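Local coordinates for protein endoglucanase (Bacillus akibai, PDB 1UWW) that hydrolyses internal beta-1,4-glucosidic linkages of cellulose as a whole enzyme, this chain being its family 28 carbohydrate-binding module, specific for non-crystalline cellulose, at residues L53-G58 and T70-D75; F57-V62 and F170-S175; V98-G103 and S175-R180; M105-V110 and Y126-D131. All blocks are in the same frame, centred on the assembly; numbering follows the deposited sequence.

Interaction 1 of 4, residues L53-G58 and T70-D75; sequences LSWEFG and TAPRLD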
# COMPACT_ATOMS: atom_id res chain seq x y z
N LEU A 53 2.19 -20.16 12.27
CA LEU A 53 2.54 -19.10 13.22
C LEU A 53 1.25 -18.30 13.51
O LEU A 53 0.57 -17.89 12.59
CB LEU A 53 3.57 -18.19 12.60
CG LEU A 53 4.12 -17.07 13.48
CD1 LEU A 53 4.93 -17.61 14.64
CD2 LEU A 53 4.94 -16.10 12.65
N SER A 54 0.94 -18.04 14.78
CA SER A 54 -0.35 -17.47 15.17
C SER A 54 -0.27 -16.48 16.32
O SER A 54 0.58 -16.60 17.19
CB SER A 54 -1.32 -18.63 15.48
OG SER A 54 -2.64 -18.21 15.69
N TRP A 55 -1.14 -15.48 16.27
CA TRP A 55 -1.33 -14.57 17.40
C TRP A 55 -2.78 -14.09 17.35
O TRP A 55 -3.45 -14.23 16.35
CB TRP A 55 -0.31 -13.41 17.36
CG TRP A 55 -0.46 -12.47 16.21
CD1 TRP A 55 -1.08 -11.25 16.24
CD2 TRP A 55 0.04 -12.63 14.86
NE1 TRP A 55 -1.02 -10.67 15.00
CE2 TRP A 55 -0.32 -11.48 14.14
CE3 TRP A 55 0.74 -13.64 14.20
CZ2 TRP A 55 0.02 -11.30 12.79
CZ3 TRP A 55 1.06 -13.46 12.85
CH2 TRP A 55 0.70 -12.30 12.18
N GLU A 56 -3.24 -13.49 18.43
CA GLU A 56 -4.55 -12.86 18.46
C GLU A 56 -4.46 -11.44 18.97
O GLU A 56 -3.58 -11.10 19.76
CB GLU A 56 -5.60 -13.70 19.18
CG GLU A 56 -5.38 -14.08 20.60
CD GLU A 56 -6.61 -14.84 21.15
OE1 GLU A 56 -7.42 -15.44 20.38
OE2 GLU A 56 -6.78 -14.82 22.36
N PHE A 57 -5.34 -10.61 18.47
CA PHE A 57 -5.33 -9.19 18.79
C PHE A 57 -6.59 -8.56 18.23
O PHE A 57 -7.31 -9.16 17.46
CB PHE A 57 -4.10 -8.49 18.19
CG PHE A 57 -4.21 -8.25 16.70
CD1 PHE A 57 -4.10 -9.30 15.78
CD2 PHE A 57 -4.52 -6.99 16.20
CE1 PHE A 57 -4.25 -9.06 14.43
CE2 PHE A 57 -4.70 -6.80 14.86
CZ PHE A 57 -4.55 -7.82 13.99
N GLY A 58 -6.85 -7.32 18.63
CA GLY A 58 -7.81 -6.49 17.95
C GLY A 58 -7.30 -5.08 17.84
O GLY A 58 -6.68 -4.59 18.77
N THR A 70 -0.49 0.84 15.25
CA THR A 70 -1.20 -0.29 15.83
C THR A 70 -0.98 -1.61 15.09
O THR A 70 -1.59 -2.62 15.45
CB THR A 70 -2.70 -0.03 15.82
OG1 THR A 70 -3.15 0.10 14.48
CG2 THR A 70 -3.06 1.30 16.52
N ALA A 71 -0.13 -1.61 14.06
CA ALA A 71 0.02 -2.77 13.18
C ALA A 71 0.91 -3.81 13.79
O ALA A 71 2.05 -3.50 14.14
CB ALA A 71 0.62 -2.34 11.87
N PRO A 72 0.46 -5.07 13.85
CA PRO A 72 1.42 -6.16 14.03
C PRO A 72 2.53 -6.09 12.97
O PRO A 72 2.23 -5.87 11.79
CB PRO A 72 0.58 -7.43 13.82
CG PRO A 72 -0.84 -7.01 14.17
CD PRO A 72 -0.92 -5.55 13.74
N ARG A 73 3.76 -6.31 13.38
CA ARG A 73 4.91 -6.27 12.50
C ARG A 73 5.78 -7.47 12.83
O ARG A 73 6.49 -7.50 13.82
CB ARG A 73 5.71 -5.00 12.70
CG ARG A 73 5.12 -3.70 12.30
CD ARG A 73 6.20 -2.65 12.08
NE ARG A 73 5.77 -1.28 12.24
CZ ARG A 73 6.49 -0.24 11.78
NH1 ARG A 73 7.65 -0.46 11.16
NH2 ARG A 73 6.05 0.99 11.94
N LEU A 74 5.71 -8.46 11.96
CA LEU A 74 6.59 -9.63 12.07
C LEU A 74 7.95 -9.31 11.49
O LEU A 74 8.07 -8.46 10.61
CB LEU A 74 6.03 -10.81 11.29
CG LEU A 74 4.74 -11.42 11.79
CD1 LEU A 74 4.31 -12.54 10.84
CD2 LEU A 74 4.95 -12.03 13.16
N ASP A 75 8.97 -9.98 11.97
CA ASP A 75 10.35 -9.75 11.56
C ASP A 75 11.06 -11.10 11.46
O ASP A 75 10.89 -11.97 12.31
CB ASP A 75 10.99 -8.82 12.60
CG ASP A 75 12.23 -8.12 12.15
OD1 ASP A 75 12.62 -8.21 10.96
OD2 ASP A 75 12.90 -7.47 13.00
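Pro72 sets its CG over one face of the Phe57 ring, part of the core between the two antiparallel sheets of a beta-sandwich, the fold of this carbohydrate-binding module. Segment 53-58 belongs to one sheet and 70-75 leads into strand 73-77 of the other, so only side chains bridge the gap. CG of the proline sits over the centre of the phenylalanine ring, 3.9 Å from its centroid and 13° off the normal, a CH-pi contact made tip to tip. The same proline crosses Trp55 at about a right angle, with CB 4.0 Å from Trp55 CZ2. Farther along, Leu74 comes tip to tip against the benzene end of the indole, its CD1 3.9 Å from Trp55 CH2. With Trp55 CG between the backbone N and the carbonyl carbon (chi1 66°), the indole starts out toward segment 70-75. Outside the pair, Trp32 and Phe170 each meet the indole edge-to-face, while Trp30 and Trp32 of strand 30-32 pack on Leu74. Backbone bonds from Leu53 to Val183 and from Trp55 to Val181 tie the first strand to its sheet neighbour. The row finishes at Leu53, whose CD2 lies 4.0 Å from Leu74 CD1.

Interaction 2 of 4, residues F57-V62 and F170-S175; sequences FGYPEV and FADVES. With CA (calcium ion), chain F.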
# COMPACT_ATOMS: atom_id res chain seq x y z
N PHE A 57 -5.34 -10.61 18.47
CA PHE A 57 -5.33 -9.19 18.79
C PHE A 57 -6.59 -8.56 18.23
O PHE A 57 -7.31 -9.16 17.46
CB PHE A 57 -4.10 -8.49 18.19
CG PHE A 57 -4.21 -8.25 16.70
CD1 PHE A 57 -4.10 -9.30 15.78
CD2 PHE A 57 -4.52 -6.99 16.20
CE1 PHE A 57 -4.25 -9.06 14.43
CE2 PHE A 57 -4.70 -6.80 14.86
CZ PHE A 57 -4.55 -7.82 13.99
N GLY A 58 -6.85 -7.32 18.63
CA GLY A 58 -7.81 -6.49 17.95
C GLY A 58 -7.30 -5.08 17.84
O GLY A 58 -6.68 -4.59 18.77
N TYR A 59 -7.62 -4.42 16.74
CA TYR A 59 -7.29 -3.01 16.59
C TYR A 59 -8.14 -2.13 17.51
O TYR A 59 -9.29 -2.45 17.79
CB TYR A 59 -7.50 -2.56 15.15
CG TYR A 59 -6.59 -3.22 14.10
CD1 TYR A 59 -5.21 -3.02 14.11
CD2 TYR A 59 -7.11 -4.00 13.11
CE1 TYR A 59 -4.40 -3.60 13.11
CE2 TYR A 59 -6.31 -4.56 12.13
CZ TYR A 59 -4.97 -4.36 12.14
OH TYR A 59 -4.19 -4.95 11.16
N PRO A 60 -7.58 -0.99 17.93
CA PRO A 60 -8.34 -0.04 18.77
C PRO A 60 -9.36 0.71 17.94
O PRO A 60 -9.21 0.85 16.73
CB PRO A 60 -7.25 0.88 19.30
CG PRO A 60 -6.26 0.91 18.20
CD PRO A 60 -6.19 -0.53 17.73
N GLU A 61 -10.42 1.18 18.60
CA GLU A 61 -11.41 2.03 17.94
C GLU A 61 -10.87 3.43 17.66
O GLU A 61 -11.16 4.01 16.61
CB GLU A 61 -12.67 2.12 18.79
CG GLU A 61 -13.41 0.80 18.77
CD GLU A 61 -14.79 0.87 19.35
OE1 GLU A 61 -15.43 1.95 19.31
OE2 GLU A 61 -15.23 -0.18 19.86
N VAL A 62 -10.07 3.94 18.58
CA VAL A 62 -9.39 5.23 18.36
C VAL A 62 -8.16 4.96 17.48
O VAL A 62 -7.27 4.23 17.88
CB VAL A 62 -9.01 5.92 19.68
CG1 VAL A 62 -8.17 7.17 19.41
CG2 VAL A 62 -10.27 6.28 20.49
N PHE A 170 1.02 -5.56 9.15
CA PHE A 170 -0.41 -5.85 9.02
C PHE A 170 -1.18 -4.64 9.51
O PHE A 170 -1.51 -4.53 10.71
CB PHE A 170 -0.79 -7.09 9.82
CG PHE A 170 -0.11 -8.35 9.36
CD1 PHE A 170 1.15 -8.67 9.82
CD2 PHE A 170 -0.72 -9.22 8.48
CE1 PHE A 170 1.78 -9.84 9.45
CE2 PHE A 170 -0.09 -10.40 8.09
CZ PHE A 170 1.16 -10.70 8.57
N ALA A 171 -1.46 -3.69 8.63
CA ALA A 171 -1.98 -2.38 9.04
C ALA A 171 -3.50 -2.27 8.95
O ALA A 171 -4.13 -2.76 8.02
CB ALA A 171 -1.35 -1.30 8.20
N ASP A 172 -4.08 -1.59 9.93
CA ASP A 172 -5.50 -1.30 10.00
C ASP A 172 -5.90 -0.26 8.97
O ASP A 172 -5.25 0.78 8.83
CB ASP A 172 -5.77 -0.75 11.41
CG ASP A 172 -7.23 -0.61 11.75
OD1 ASP A 172 -8.11 -1.14 11.07
OD2 ASP A 172 -7.51 0.09 12.76
N VAL A 173 -7.01 -0.50 8.29
CA VAL A 173 -7.66 0.48 7.43
C VAL A 173 -9.11 0.62 7.90
O VAL A 173 -10.02 0.03 7.35
CB VAL A 173 -7.65 0.05 5.95
CG1 VAL A 173 -8.15 1.18 5.07
CG2 VAL A 173 -6.25 -0.41 5.49
N GLU A 174 -9.29 1.43 8.94
CA GLU A 174 -10.62 1.74 9.47
C GLU A 174 -11.45 0.48 9.85
O GLU A 174 -12.67 0.44 9.64
CB GLU A 174 -11.41 2.63 8.49
CG GLU A 174 -10.82 4.03 8.29
CD GLU A 174 -11.55 4.87 7.23
OE1 GLU A 174 -12.60 4.43 6.66
OE2 GLU A 174 -11.08 5.99 6.95
N SER A 175 -10.79 -0.55 10.36
CA SER A 175 -11.47 -1.83 10.61
C SER A 175 -11.79 -1.99 12.09
O SER A 175 -11.30 -1.25 12.92
CB SER A 175 -10.62 -3.02 10.19
OG SER A 175 -9.70 -3.36 11.20
CA CA F . -17.42 0.37 20.45
O HOH W 1 -16.81 -1.83 19.19
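Tyr59 lies flat against Asp172, and its hydroxyl reaches on to the backbone of Phe170, so that the loop leaving strand 50-58 is fixed to the end of strand 165-173 in the opposite sheet of the sandwich. The tyrosine CG, anti to its own carbonyl carbon (chi1 -64°), is placed on the side of Asp172. Asp172 has CG anti to the backbone N (chi1 -171°), and the two side chains slide past each other in opposite directions with ring and carboxylate planes 4° apart. Asp172 CB is over the ring centre, 3.5 Å from the centroid of Tyr59, and the opposite face is covered by Phe57 CE2, 3.6 Å above the plane. Ser175 OG approaches obliquely, 3.3 Å from Tyr59 CD2. The phenol donates from OH to Phe170 O over 2.7 Å, approaching from well above the carbonyl plane.

Asp172 is itself positioned by the turn that follows it. Its OD1 accepts from Ser175 N at 2.8 Å, an Asx motif, and from Ser175 OG at 2.7 Å, the two donors arriving from opposite faces of the carboxylate. OD2 forms a salt bridge with Lys63, which also bonds Pro60 O and Ser175 O. Beyond this buried part, Glu61 grips a calcium ion with both carboxylate oxygens, OE2 the nearer at 2.3 Å from the metal. With OD1 doubly held and OD2 paired to a lysine, Asp172 is probably ionised, and its carboxylate is kept flat beneath the tyrosine.

Interaction 3 of 4, residues V98-G103 and S175-R180; sequences VRATEG and SDFAGR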
# COMPACT_ATOMS: atom_id res chain seq x y z
N VAL A 98 -13.33 -12.93 15.68
CA VAL A 98 -14.47 -12.81 16.56
C VAL A 98 -15.31 -11.60 16.19
O VAL A 98 -16.53 -11.61 16.41
CB VAL A 98 -14.07 -12.80 18.06
CG1 VAL A 98 -15.23 -12.45 18.97
CG2 VAL A 98 -13.33 -14.08 18.39
N ARG A 99 -14.68 -10.51 15.73
CA ARG A 99 -15.37 -9.35 15.15
C ARG A 99 -14.66 -8.99 13.84
O ARG A 99 -13.42 -8.87 13.80
CB ARG A 99 -15.31 -8.14 16.10
CG ARG A 99 -15.93 -6.87 15.52
CD ARG A 99 -16.07 -5.76 16.53
NE ARG A 99 -14.78 -5.44 17.13
CZ ARG A 99 -14.56 -5.32 18.43
NH1 ARG A 99 -15.56 -5.39 19.29
NH2 ARG A 99 -13.36 -5.11 18.90
N ALA A 100 -15.44 -8.81 12.78
CA ALA A 100 -14.92 -8.22 11.54
C ALA A 100 -16.11 -7.81 10.71
O ALA A 100 -16.72 -8.66 10.04
CB ALA A 100 -14.01 -9.21 10.79
N THR A 101 -16.50 -6.56 10.82
CA THR A 101 -17.72 -6.07 10.15
C THR A 101 -17.46 -4.93 9.20
O THR A 101 -18.36 -4.59 8.42
CB THR A 101 -18.80 -5.58 11.17
OG1 THR A 101 -18.41 -4.38 11.81
CG2 THR A 101 -19.02 -6.59 12.31
N GLU A 102 -16.26 -4.36 9.21
CA GLU A 102 -15.99 -3.17 8.38
C GLU A 102 -14.49 -2.94 8.20
O GLU A 102 -13.68 -3.50 8.92
CB GLU A 102 -16.64 -1.94 8.98
CG GLU A 102 -16.12 -1.54 10.33
CD GLU A 102 -17.00 -0.46 10.95
OE1 GLU A 102 -18.01 -0.08 10.32
OE2 GLU A 102 -16.67 0.02 12.05
N GLY A 103 -14.15 -2.08 7.26
CA GLY A 103 -12.79 -1.74 6.96
C GLY A 103 -12.02 -2.83 6.24
O GLY A 103 -12.56 -3.70 5.58
N SER A 175 -10.79 -0.55 10.36
CA SER A 175 -11.47 -1.83 10.61
C SER A 175 -11.79 -1.99 12.09
O SER A 175 -11.30 -1.25 12.92
CB SER A 175 -10.62 -3.02 10.19
OG SER A 175 -9.70 -3.36 11.20
N ASP A 176 -12.63 -2.98 12.38
CA ASP A 176 -12.92 -3.38 13.75
C ASP A 176 -12.45 -4.80 14.02
O ASP A 176 -12.95 -5.48 14.93
CB ASP A 176 -14.40 -3.17 14.06
CG ASP A 176 -15.31 -4.02 13.24
OD1 ASP A 176 -14.90 -4.73 12.29
OD2 ASP A 176 -16.56 -4.03 13.49
N PHE A 177 -11.48 -5.26 13.24
CA PHE A 177 -11.02 -6.62 13.39
C PHE A 177 -10.56 -6.95 14.81
O PHE A 177 -9.76 -6.23 15.41
CB PHE A 177 -9.85 -6.94 12.42
CG PHE A 177 -9.35 -8.35 12.59
CD1 PHE A 177 -10.00 -9.41 12.01
CD2 PHE A 177 -8.29 -8.61 13.42
CE1 PHE A 177 -9.58 -10.72 12.22
CE2 PHE A 177 -7.87 -9.92 13.64
CZ PHE A 177 -8.50 -10.96 13.04
N ALA A 178 -11.03 -8.10 15.32
CA ALA A 178 -10.46 -8.73 16.50
C ALA A 178 -10.58 -10.24 16.32
O ALA A 178 -11.61 -10.71 15.87
CB ALA A 178 -11.23 -8.30 17.76
N GLY A 179 -9.53 -10.97 16.65
CA GLY A 179 -9.53 -12.41 16.50
C GLY A 179 -8.15 -12.96 16.36
O GLY A 179 -7.18 -12.31 16.72
N ARG A 180 -8.07 -14.21 15.89
CA ARG A 180 -6.80 -14.91 15.75
C ARG A 180 -6.43 -14.97 14.27
O ARG A 180 -7.31 -15.10 13.43
CB ARG A 180 -6.91 -16.31 16.36
CG ARG A 180 -5.62 -17.09 16.28
CD ARG A 180 -5.60 -18.33 17.14
NE ARG A 180 -5.44 -18.03 18.55
CZ ARG A 180 -4.31 -17.67 19.13
NH1 ARG A 180 -3.17 -17.61 18.45
NH2 ARG A 180 -4.27 -17.39 20.43
O HOH W 2 -10.87 -4.72 17.56
O HOH W 3 -17.55 -1.66 14.13
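Asp176 is the side chain that the loop 98-103 gathers round, with Thr101 and Glu102 each crossing it at about a right angle and Arg99 crossing it at a slant. The two loops run roughly antiparallel at one end of the sandwich, where the chain passes from one sheet to the other. Asp176 CG stands between its backbone N and carbonyl carbon (chi1 63°), which places CG toward the opposite loop. OD1 takes Thr101 N on its syn lone pair, 2.8 Å away and nearly straight at 176°, with a weak second bond from Glu102 N. OD2 accepts the hydroxyl of Thr101, its OG1 2.5 Å off and tilted from the carboxylate plane on the syn side.

The arginine chain bends at chi3 and brings NE to the backbone instead of the acid: Arg99 NE donates to Asp176 O at 2.9 Å, in the guanidinium plane and on a carbonyl lone pair. Its CD merely rests against Asp176 OD2, and guanidinium and carboxylate planes are 35° apart. A water links Arg99 NH2 to Phe177 O. Beside this, Val98 N and Arg99 N both donate to Ala178 O, a classic beta bulge, at 2.8 Å and 3.1 Å respectively, and Ala178 N returns a bond to Arg99 O.

Glu102 OE2 lies 4.3 Å from Asp176 OD2, and one water donates to both oxygens. That water, the Thr101 donors and the nearby arginine would offset the repulsion between the two acids, so Asp176 can plausibly stay charged while holding the loops together.

Interaction 4 of 4, residues M105-V110 and Y126-D131; sequences MNINLV and YTINFD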
# COMPACT_ATOMS: atom_id res chain seq x y z
N MSE A 105 -7.57 -4.45 5.90
CA MSE A 105 -6.23 -4.64 6.44
C MSE A 105 -5.26 -4.57 5.26
O MSE A 105 -5.50 -5.28 4.28
CB MSE A 105 -6.13 -6.00 7.10
CG MSE A 105 -4.75 -6.36 7.65
SE MSE A 105 -4.64 -8.17 8.36
CE MSE A 105 -5.29 -7.74 9.78
N ASN A 106 -4.19 -3.78 5.38
CA ASN A 106 -3.16 -3.63 4.36
C ASN A 106 -1.92 -4.36 4.82
O ASN A 106 -1.35 -4.00 5.87
CB ASN A 106 -2.81 -2.16 4.13
CG ASN A 106 -3.81 -1.42 3.25
OD1 ASN A 106 -3.78 -0.16 3.19
ND2 ASN A 106 -4.64 -2.14 2.56
N ILE A 107 -1.46 -5.32 4.03
CA ILE A 107 -0.25 -6.07 4.31
C ILE A 107 0.89 -5.52 3.44
O ILE A 107 0.77 -5.47 2.20
CB ILE A 107 -0.47 -7.58 4.04
CG1 ILE A 107 -1.61 -8.08 4.93
CG2 ILE A 107 0.81 -8.34 4.29
CD1 ILE A 107 -1.94 -9.52 4.72
N ASN A 108 1.99 -5.10 4.07
CA ASN A 108 3.17 -4.62 3.38
C ASN A 108 4.39 -5.42 3.74
O ASN A 108 4.49 -6.03 4.78
CB ASN A 108 3.41 -3.14 3.71
CG ASN A 108 2.43 -2.20 3.00
OD1 ASN A 108 1.54 -1.67 3.63
ND2 ASN A 108 2.53 -2.10 1.65
N LEU A 109 5.32 -5.45 2.80
CA LEU A 109 6.54 -6.24 2.92
C LEU A 109 7.73 -5.31 2.77
O LEU A 109 7.84 -4.58 1.78
CB LEU A 109 6.54 -7.29 1.82
CG LEU A 109 7.76 -8.18 1.68
CD1 LEU A 109 7.94 -9.09 2.86
CD2 LEU A 109 7.65 -9.04 0.39
N VAL A 110 8.65 -5.38 3.72
CA VAL A 110 9.82 -4.51 3.81
C VAL A 110 11.04 -5.37 4.02
O VAL A 110 10.99 -6.40 4.71
CB VAL A 110 9.68 -3.50 4.97
CG1 VAL A 110 10.95 -2.66 5.15
CG2 VAL A 110 8.48 -2.62 4.74
N TYR A 126 -0.90 -5.56 -0.39
CA TYR A 126 -1.90 -6.63 -0.45
C TYR A 126 -3.00 -6.28 0.55
O TYR A 126 -2.77 -6.20 1.74
CB TYR A 126 -1.29 -8.00 -0.10
CG TYR A 126 -2.27 -9.14 -0.31
CD1 TYR A 126 -3.21 -9.45 0.66
CD2 TYR A 126 -2.30 -9.83 -1.52
CE1 TYR A 126 -4.12 -10.45 0.47
CE2 TYR A 126 -3.23 -10.85 -1.73
CZ TYR A 126 -4.15 -11.15 -0.71
OH TYR A 126 -5.10 -12.14 -0.85
N THR A 127 -4.22 -6.14 0.08
CA THR A 127 -5.31 -5.62 0.88
C THR A 127 -6.40 -6.68 1.05
O THR A 127 -6.84 -7.30 0.06
CB THR A 127 -5.86 -4.33 0.24
OG1 THR A 127 -4.83 -3.35 0.18
CG2 THR A 127 -7.01 -3.74 1.06
N ILE A 128 -6.83 -6.88 2.29
CA ILE A 128 -7.95 -7.73 2.64
C ILE A 128 -9.11 -6.85 3.05
O ILE A 128 -8.97 -6.03 3.96
CB ILE A 128 -7.56 -8.64 3.81
CG1 ILE A 128 -6.49 -9.62 3.33
CG2 ILE A 128 -8.78 -9.39 4.34
CD1 ILE A 128 -5.96 -10.50 4.35
N ASN A 129 -10.24 -7.02 2.40
CA ASN A 129 -11.41 -6.17 2.62
C ASN A 129 -12.42 -6.92 3.49
O ASN A 129 -12.99 -7.93 3.08
CB ASN A 129 -12.01 -5.80 1.26
CG ASN A 129 -13.04 -4.71 1.36
OD1 ASN A 129 -13.72 -4.58 2.37
ND2 ASN A 129 -13.15 -3.91 0.30
N PHE A 130 -12.63 -6.45 4.72
CA PHE A 130 -13.53 -7.16 5.66
C PHE A 130 -14.99 -7.08 5.23
O PHE A 130 -15.82 -7.86 5.71
CB PHE A 130 -13.34 -6.67 7.09
CG PHE A 130 -11.95 -6.95 7.63
CD1 PHE A 130 -11.48 -8.26 7.71
CD2 PHE A 130 -11.12 -5.96 8.03
CE1 PHE A 130 -10.20 -8.54 8.20
CE2 PHE A 130 -9.85 -6.23 8.53
CZ PHE A 130 -9.41 -7.54 8.61
N ASP A 131 -15.31 -6.19 4.31
CA ASP A 131 -16.66 -6.14 3.79
C ASP A 131 -16.92 -7.21 2.76
O ASP A 131 -18.06 -7.40 2.33
CB ASP A 131 -16.96 -4.78 3.17
CG ASP A 131 -16.91 -3.68 4.18
OD1 ASP A 131 -17.44 -3.86 5.31
OD2 ASP A 131 -16.31 -2.61 3.95
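Met105 and Ile128, and likewise Ile107 and Tyr126, form antiparallel hydrogen-bonded pairs, with the axes of the two strands 4.7 Å apart and their directions 162° from each other. Both pairs bond in each direction; Ile107 N to Tyr126 O, for instance, spans 2.8 Å. Between them Asn106 faces Thr127 as a non-hydrogen-bonded pair.

The sheet face carrying Met105, Ile107, Tyr126 and Ile128 is largely apolar. Ile107 and Ile128 lean across each other and meet through their terminal methyls, CD1 to CD1 at 4.2 Å. Met105, a selenomethionine in this crystal, is touched at its root: its CB lies 3.9 Å from Phe130 CZ, the ring of Phe130 reaching back toward the start of the partner strand. An Asx turn, Asn129 OD1 accepting from Asp131 N at 3.0 Å, shapes the chain there.

On the other face Asn106 and Thr127 lie side by side, pointing the same way. Their polar ends are engaged across the dimer interface: Asn106 OD1 bonds Thr127 OG1 of the second subunit, and Thr127 OG1 bonds Asn106 ND2 of that subunit.

The two strands form a beta hairpin at the side of the five-stranded sheet, 120-129 being its outermost strand within the chain. Strand 165-173 flanks 104-111 on the far side from 120-129, and the largely apolar face packs on strands 88-97 and 142-150 of the other sheet, with Phe93 against Met105 and Ile128, and Tyr145 against Tyr126 and Ile128.

Interactions 1 and 2 both start from strand 50-58 and cross to the opposite sheet, but interaction 1 is a buried apolar contact, whereas interaction 2, nearer the end of the sandwich, combines a carboxylate stacked on a tyrosine ring with buried polar bonds. Interaction 3 is the partly exposed one, made by loops through carboxylate, backbone and water bonds; it shares Ser175 with interaction 2, and Tyr59 and Phe177 join them through their backbones. Interaction 4 instead lies within a single sheet, where backbone pairing dominates, and it is nested in the loops closed by interactions 2 and 3. Asn106 O meets Ala171 N to connect it with interaction 2, and, like interaction 3, it touches the second subunit.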